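PDB 2OKM: collagen adhesin from Enterococcus faecalis, which probably binds collagen, here represented by the collagen-binding N2 subdomain of a longer cell-wall-anchored surface protein through which the bacterium is thought to adhere to host tissue. Local coordinates for residues N25-L28 with N29-V33; F82-D85 with N86-N89; I110-A113 with G114-A118. All blocks are in the same frame, centred on the assembly; numbering follows the deposited sequence.

Contact 1: residues N25-L28 with N29-V33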
loop_
_atom_site.group_PDB
_atom_site.type_symbol
_atom_site.label_atom_id
_atom_site.label_comp_id
_atom_site.label_asym_id
_atom_site.label_seq_id
_atom_site.Cartn_x
_atom_site.Cartn_y
_atom_site.Cartn_z
ATOM N N ASN A 25 -2.574 -1.060 3.876
ATOM C CA ASN A 25 -2.494 -1.027 5.335
ATOM C C ASN A 25 -1.435 -1.982 5.840
ATOM O O ASN A 25 -1.636 -3.192 5.888
ATOM C CB ASN A 25 -3.862 -1.376 5.899
ATOM C CG ASN A 25 -4.913 -0.372 5.482
ATOM O OD1 ASN A 25 -4.978 0.730 6.024
ATOM N ND2 ASN A 25 -5.724 -0.736 4.497
ATOM N N VAL A 26 -0.304 -1.410 6.234
ATOM C CA VAL A 26 0.839 -2.190 6.667
ATOM C C VAL A 26 1.158 -2.192 8.158
ATOM O O VAL A 26 1.409 -1.144 8.755
ATOM C CB VAL A 26 2.099 -1.711 5.907
ATOM C CG1 VAL A 26 3.277 -2.632 6.197
ATOM C CG2 VAL A 26 1.802 -1.637 4.413
ATOM N N ASN A 27 1.151 -3.387 8.744
ATOM C CA ASN A 27 1.498 -3.580 10.147
ATOM C C ASN A 27 0.747 -2.647 11.104
ATOM O O ASN A 27 1.355 -2.008 11.961
ATOM C CB ASN A 27 3.017 -3.394 10.284
ATOM C CG ASN A 27 3.560 -3.890 11.605
ATOM O OD1 ASN A 27 2.989 -4.782 12.234
ATOM N ND2 ASN A 27 4.689 -3.328 12.021
ATOM N N LEU A 28 -0.576 -2.583 10.969
ATOM C CA LEU A 28 -1.374 -1.711 11.826
ATOM C C LEU A 28 -1.238 -2.042 13.313
ATOM O O LEU A 28 -1.396 -1.164 14.163
ATOM C CB LEU A 28 -2.851 -1.745 11.406
ATOM C CG LEU A 28 -3.259 -0.780 10.282
ATOM C CD1 LEU A 28 -2.369 -0.961 9.072
ATOM C CD2 LEU A 28 -4.720 -1.007 9.921
ATOM N N ASN A 29 -0.936 -3.296 13.633
ATOM C CA ASN A 29 -0.778 -3.666 15.038
ATOM C C ASN A 29 0.626 -3.396 15.552
ATOM O O ASN A 29 0.958 -3.721 16.690
ATOM C CB ASN A 29 -1.160 -5.124 15.263
ATOM C CG ASN A 29 -2.658 -5.333 15.210
ATOM O OD1 ASN A 29 -3.196 -5.770 14.202
ATOM N ND2 ASN A 29 -3.343 -4.994 16.299
ATOM N N LYS A 30 1.447 -2.799 14.698
ATOM C CA LYS A 30 2.804 -2.429 15.056
ATOM C C LYS A 30 3.636 -3.561 15.643
ATOM O O LYS A 30 4.211 -3.431 16.727
ATOM C CB LYS A 30 2.758 -1.249 16.029
ATOM C CG LYS A 30 2.064 -0.015 15.442
ATOM C CD LYS A 30 1.911 1.099 16.460
ATOM C CE LYS A 30 0.444 1.331 16.823
ATOM N NZ LYS A 30 -0.076 2.648 16.332
ATOM N N SER A 31 3.718 -4.664 14.908
ATOM C CA SER A 31 4.511 -5.815 15.327
ATOM C C SER A 31 5.960 -5.552 14.929
ATOM O O SER A 31 6.246 -4.648 14.150
ATOM C CB SER A 31 4.037 -7.082 14.613
ATOM O OG SER A 31 2.660 -7.331 14.841
ATOM N N ASP A 32 6.877 -6.336 15.478
ATOM C CA ASP A 32 8.279 -6.200 15.123
ATOM C C ASP A 32 8.417 -6.964 13.805
ATOM O O ASP A 32 7.564 -7.789 13.477
ATOM C CB ASP A 32 9.162 -6.852 16.197
ATOM C CG ASP A 32 10.626 -6.475 16.063
ATOM O OD1 ASP A 32 11.441 -6.973 16.872
ATOM O OD2 ASP A 32 10.966 -5.678 15.165
ATOM N N VAL A 33 9.465 -6.668 13.039
ATOM C CA VAL A 33 9.725 -7.366 11.780
ATOM C C VAL A 33 11.216 -7.685 11.749
ATOM O O VAL A 33 12.015 -6.947 12.327
ATOM C CB VAL A 33 9.357 -6.509 10.542
ATOM C CG1 VAL A 33 7.849 -6.293 10.484
ATOM C CG2 VAL A 33 10.089 -5.176 10.587
HETATM O O HOH W 1 -1.112 1.762 13.997
#

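Contact 2: residues F82-D85 with N86-N89. With SO4 (sulfate ion), chain C.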
loop_
_atom_site.group_PDB
_atom_site.type_symbol
_atom_site.label_atom_id
_atom_site.label_comp_id
_atom_site.label_asym_id
_atom_site.label_seq_id
_atom_site.Cartn_x
_atom_site.Cartn_y
_atom_site.Cartn_z
ATOM N N PHE A 82 8.218 2.146 -9.943
ATOM C CA PHE A 82 7.096 2.005 -10.859
ATOM C C PHE A 82 7.648 1.214 -12.040
ATOM O O PHE A 82 8.349 1.764 -12.891
ATOM C CB PHE A 82 6.588 3.378 -11.304
ATOM C CG PHE A 82 6.022 4.205 -10.179
ATOM C CD1 PHE A 82 6.744 5.270 -9.648
ATOM C CD2 PHE A 82 4.781 3.896 -9.631
ATOM C CE1 PHE A 82 6.234 6.020 -8.584
ATOM C CE2 PHE A 82 4.262 4.638 -8.568
ATOM C CZ PHE A 82 4.992 5.700 -8.044
ATOM N N VAL A 83 7.346 -0.082 -12.067
ATOM C CA VAL A 83 7.843 -0.965 -13.121
ATOM C C VAL A 83 7.113 -0.804 -14.452
ATOM O O VAL A 83 7.626 -1.196 -15.499
ATOM C CB VAL A 83 7.818 -2.440 -12.655
ATOM C CG1 VAL A 83 8.763 -2.614 -11.474
ATOM C CG2 VAL A 83 6.409 -2.853 -12.261
ATOM N N THR A 84 5.912 -0.240 -14.401
ATOM C CA THR A 84 5.124 0.055 -15.595
ATOM C C THR A 84 4.352 1.307 -15.210
ATOM O O THR A 84 4.681 1.943 -14.210
ATOM C CB THR A 84 4.120 -1.074 -15.974
ATOM O OG1 THR A 84 3.118 -1.199 -14.957
ATOM C CG2 THR A 84 4.843 -2.406 -16.159
ATOM N N ASP A 85 3.340 1.676 -15.984
ATOM C CA ASP A 85 2.556 2.859 -15.646
ATOM C C ASP A 85 1.568 2.557 -14.527
ATOM O O ASP A 85 1.188 3.452 -13.773
ATOM C CB ASP A 85 1.778 3.365 -16.867
ATOM C CG ASP A 85 2.599 4.283 -17.747
ATOM O OD1 ASP A 85 2.091 4.679 -18.821
ATOM O OD2 ASP A 85 3.745 4.613 -17.371
ATOM N N ASN A 86 1.172 1.292 -14.410
ATOM C CA ASN A 86 0.186 0.889 -13.411
ATOM C C ASN A 86 0.629 -0.178 -12.408
ATOM O O ASN A 86 -0.159 -0.605 -11.563
ATOM C CB ASN A 86 -1.083 0.423 -14.129
ATOM C CG ASN A 86 -1.699 1.519 -14.980
ATOM O OD1 ASN A 86 -1.848 1.378 -16.197
ATOM N ND2 ASN A 86 -2.060 2.622 -14.341
ATOM N N ASP A 87 1.879 -0.614 -12.507
ATOM C CA ASP A 87 2.411 -1.618 -11.592
ATOM C C ASP A 87 3.567 -0.997 -10.817
ATOM O O ASP A 87 4.360 -0.241 -11.374
ATOM C CB ASP A 87 2.935 -2.835 -12.361
ATOM C CG ASP A 87 1.839 -3.605 -13.071
ATOM O OD1 ASP A 87 2.183 -4.507 -13.864
ATOM O OD2 ASP A 87 0.647 -3.325 -12.839
ATOM N N PHE A 88 3.670 -1.315 -9.533
ATOM C CA PHE A 88 4.755 -0.769 -8.732
ATOM C C PHE A 88 5.186 -1.741 -7.654
ATOM O O PHE A 88 4.406 -2.582 -7.214
ATOM C CB PHE A 88 4.343 0.569 -8.094
ATOM C CG PHE A 88 3.219 0.460 -7.092
ATOM C CD1 PHE A 88 3.483 0.188 -5.750
ATOM C CD2 PHE A 88 1.895 0.643 -7.489
ATOM C CE1 PHE A 88 2.444 0.097 -4.820
ATOM C CE2 PHE A 88 0.848 0.553 -6.566
ATOM C CZ PHE A 88 1.126 0.282 -5.228
ATOM N N ASN A 89 6.450 -1.649 -7.265
ATOM C CA ASN A 89 6.971 -2.479 -6.194
ATOM C C ASN A 89 7.310 -1.494 -5.087
ATOM O O ASN A 89 7.992 -0.496 -5.321
ATOM C CB ASN A 89 8.228 -3.239 -6.628
ATOM C CG ASN A 89 7.949 -4.247 -7.722
ATOM O OD1 ASN A 89 6.875 -4.845 -7.769
ATOM N ND2 ASN A 89 8.925 -4.456 -8.599
HETATM S S SO4 C . 0.429 -1.339 -17.480
HETATM O O1 SO4 C . -1.034 -1.246 -17.281
HETATM O O2 SO4 C . 0.979 -2.403 -16.618
HETATM O O3 SO4 C . 0.699 -1.680 -18.892
HETATM O O4 SO4 C . 1.053 -0.041 -17.148
#

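Contact 3: residues I110-A113 with G114-A118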
loop_
_atom_site.group_PDB
_atom_site.type_symbol
_atom_site.label_atom_id
_atom_site.label_comp_id
_atom_site.label_asym_id
_atom_site.label_seq_id
_atom_site.Cartn_x
_atom_site.Cartn_y
_atom_site.Cartn_z
ATOM N N ILE A 110 -9.986 6.817 -13.183
ATOM C CA ILE A 110 -10.861 5.861 -13.843
ATOM C C ILE A 110 -10.960 6.242 -15.316
ATOM O O ILE A 110 -11.298 7.375 -15.649
ATOM C CB ILE A 110 -12.266 5.882 -13.213
ATOM C CG1 ILE A 110 -12.176 5.466 -11.742
ATOM C CG2 ILE A 110 -13.193 4.956 -13.986
ATOM C CD1 ILE A 110 -13.482 5.597 -10.973
ATOM N N THR A 111 -10.650 5.292 -16.191
ATOM C CA THR A 111 -10.701 5.529 -17.630
ATOM C C THR A 111 -12.124 5.372 -18.158
ATOM O O THR A 111 -13.026 4.952 -17.430
ATOM C CB THR A 111 -9.804 4.530 -18.386
ATOM O OG1 THR A 111 -10.311 3.203 -18.193
ATOM C CG2 THR A 111 -8.368 4.606 -17.877
ATOM N N GLU A 112 -12.324 5.717 -19.426
ATOM C CA GLU A 112 -13.638 5.581 -20.048
ATOM C C GLU A 112 -14.095 4.127 -19.947
ATOM O O GLU A 112 -15.237 3.851 -19.585
ATOM C CB GLU A 112 -13.574 6.017 -21.516
ATOM C CG GLU A 112 -14.832 5.742 -22.341
ATOM C CD GLU A 112 -16.088 6.375 -21.764
ATOM O OE1 GLU A 112 -15.983 7.435 -21.110
ATOM O OE2 GLU A 112 -17.189 5.819 -21.979
ATOM N N ALA A 113 -13.198 3.196 -20.261
ATOM C CA ALA A 113 -13.538 1.780 -20.185
ATOM C C ALA A 113 -13.825 1.402 -18.735
ATOM O O ALA A 113 -14.736 0.627 -18.455
ATOM C CB ALA A 113 -12.393 0.931 -20.738
ATOM N N GLY A 114 -13.049 1.966 -17.814
ATOM C CA GLY A 114 -13.241 1.670 -16.406
ATOM C C GLY A 114 -14.606 2.073 -15.883
ATOM O O GLY A 114 -15.162 1.413 -15.006
ATOM N N GLN A 115 -15.144 3.164 -16.416
ATOM C CA GLN A 115 -16.452 3.662 -16.004
ATOM C C GLN A 115 -17.545 2.618 -16.188
ATOM O O GLN A 115 -18.561 2.634 -15.489
ATOM C CB GLN A 115 -16.806 4.914 -16.812
ATOM C CG GLN A 115 -16.057 6.152 -16.370
ATOM C CD GLN A 115 -16.518 6.634 -15.013
ATOM O OE1 GLN A 115 -15.808 7.365 -14.325
ATOM N NE2 GLN A 115 -17.724 6.233 -14.623
ATOM N N HIS A 116 -17.320 1.697 -17.115
ATOM C CA HIS A 116 -18.302 0.669 -17.424
ATOM C C HIS A 116 -18.053 -0.678 -16.756
ATOM O O HIS A 116 -18.760 -1.654 -17.022
ATOM C CB HIS A 116 -18.375 0.517 -18.942
ATOM C CG HIS A 116 -18.576 1.820 -19.652
ATOM N ND1 HIS A 116 -19.783 2.492 -19.636
ATOM C CD2 HIS A 116 -17.718 2.607 -20.329
ATOM C CE1 HIS A 116 -19.650 3.638 -20.278
ATOM N NE2 HIS A 116 -18.406 3.736 -20.709
ATOM N N GLN A 117 -17.054 -0.736 -15.884
ATOM C CA GLN A 117 -16.754 -1.976 -15.186
ATOM C C GLN A 117 -17.651 -2.111 -13.960
ATOM O O GLN A 117 -18.092 -1.112 -13.392
ATOM C CB GLN A 117 -15.283 -2.006 -14.758
ATOM C CG GLN A 117 -14.327 -2.059 -15.927
ATOM C CD GLN A 117 -12.868 -2.104 -15.510
ATOM O OE1 GLN A 117 -11.979 -2.142 -16.357
ATOM N NE2 GLN A 117 -12.616 -2.100 -14.204
ATOM N N ALA A 118 -17.917 -3.350 -13.559
ATOM C CA ALA A 118 -18.743 -3.610 -12.391
ATOM C C ALA A 118 -17.956 -3.316 -11.117
ATOM O O ALA A 118 -18.524 -2.914 -10.101
ATOM C CB ALA A 118 -19.202 -5.054 -12.403
HETATM O O HOH W 2 -13.776 8.391 -16.615
#

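Contact 1: residues N25-L28 with N29-V33
Asn-27 and Lys-30 close a type I beta turn just after strand 19-26, their CA atoms 5.2 Å apart. The closing bond runs from Lys-30 N to Asn-27 O at 2.9 Å, with Leu-28 and Asn-29 at the corners. Both closing residues have positive phi, so the chain enters and leaves the turn in left-handed backbone conformations.

A second clamp comes from the amide of Asn-27, which pairs with both polar atoms of the Ser-31 backbone. Ser-31 N gives its hydrogen to Asn-27 OD1 at 2.8 Å, and Asn-27 ND2 donates to Ser-31 O at 2.9 Å along a nearly straight path (160°). With CG set opposite the backbone N (chi1 -166°), the amide extends across the turn, and Ser-31 O lies close to its plane. The two bonds together fix the flip and rotation of the buried amide; a weak bond from ND2 to Thr-100 O adds to this.

Water 1 links Leu-28 O (2.9 Å) with Lys-30 NZ (2.7 Å), and the lysine chain bends at its last two torsions to meet it. Asn-29 instead turns to the N-terminal segment, bonding Arg-2 O and Tyr-4 N. The motif is a beta turn backed by a side-chain amide that pairs with the N-H and C=O of one residue, much as a backbone partner in a sheet would; it starts the loop leading to strand 37-43 of the collagen-binding beta sandwich.

Contact 2: residues F82-D85 with N86-N89
The ring of Phe-82 is met obliquely by Phe-88, whose CB lies 3.7 Å from Phe-82 CD2. The ring of Phe-88 leads on into the protein, where Phe-54 and Tyr-106 each pack against it edge-to-face. The strand backbone sets CB of Phe-88 beside Phe-82, and the first torsion (chi1 65°, CG between the backbone N and the carbonyl carbon) carries the ring on from there, away from residues 82-85. Leu-49 touches both phenylalanines.

Next to Phe-82 the chain reverses through residues 83-86, joining strands 78-82 and 87-92 in a beta hairpin. Where the loop closes, the backbone bonding is weak: Asp-87 O takes only weak bonds from Val-83 N and Thr-84 N, the second at 3.4 Å, and Phe-82 CA adds a CA-H...O contact to the same oxygen. Val-83 crosses Asp-87 at about a right angle, its CG2 3.5 Å from Asp-87 CB.

The tip is organised by Thr-84. Its OG1 accepts from Asn-86 N at 3.2 Å, which makes an ST turn, and more weakly from Asp-87 N at 2.8 Å, where the angle at the hydrogen is poor (128°). The hydroxyl directs its own hydrogen to sulfate O2 at 3.0 Å. Sulfate O4 meanwhile receives weak bonds from Asp-85 N and Asn-86 N. Lys-51 NZ bonds Thr-84 O and forms a long, weak ion pair with Asp-85 OD2.

Thus one hydroxyl both accepts from the turn and donates to the anion. Within residues 82-89 the sulfate is held by this hydroxyl and two weak peptide N-H bonds, which, with its probable origin in the crystallisation liquor, suggests an opportunistic anion; the nearby carboxylate of Asp-87, 3.7 Å from sulfate O2 at OD1, probably disfavours it further.

Contact 3: residues I110-A113 with G114-A118
Thr-111 and Gln-115 span a single, weakly bonded helical turn, with Gln-115 N donating to Thr-111 O at 3.0 Å across four residues, while the bond from His-116 N to Ala-113 O (3.1 Å) spans three and is of the 3-10 kind, as the turn ends. Thr-111 is the N-cap: its OG1 accepts from Gly-114 N at 3.0 Å. The hydroxyl sits between the backbone N and the carbonyl carbon (chi1 64°), which swings it over the first turn, where it satisfies an N-H that has no earlier helical carbonyl to bond to.

This short helix, 112-115, bridges the two sheets of the beta sandwich, leaving strand 101-110 of one and leading into strand 119-128 of the other. Gln-117, in the exit segment, is tied down through OE1 to Ser-45 OG and through NE2 to Thr-119 O, so its extended side chain fastens the start of the next strand.

On the exposed side of the turn, Glu-112 and His-116 are joined four residues apart. His-116 NE2 donates to Glu-112 OE2 over 2.7 Å in a nearly linear bond (172°). The oxygen lies at the edge of the imidazole, in its plane, whereas the nitrogen approaches from above the carboxylate plane; the two planes are inclined by 60°. The nearby carboxylate would probably stabilise a positive imidazolium.

Gln-115, bent at its second torsion, crosses Ile-110 at about a right angle, OE1 3.6 Å from Ile-110 CG2. The same methyl group, Ile-110 CG2, rests against the backbone of Gly-114, 3.7 Å from Gly-114 C. Water 2 lies 2.8 Å from Ile-110 O beside the glutamine.

Overall arrangement
Contacts 1, 2 and 3 follow one another along the chain and lie within one collagen-binding domain, a two-sheet beta sandwich. Contact 1 leaves strand 19-26, which pairs with strand 101-110 in one sheet; contact 3 begins at the end of that second strand and crosses to strand 119-128 of the other sheet, where contact 2 forms the hairpin of strands 78-82 and 87-92. The centre of contact 1 is about 24 Å from that of contact 2 and about 34 Å from that of contact 3, each on the opposite side of the chain's centre; the centres of contacts 2 and 3 are about 20 Å apart. None touch: they are independent local turns at separate connections of the sandwich.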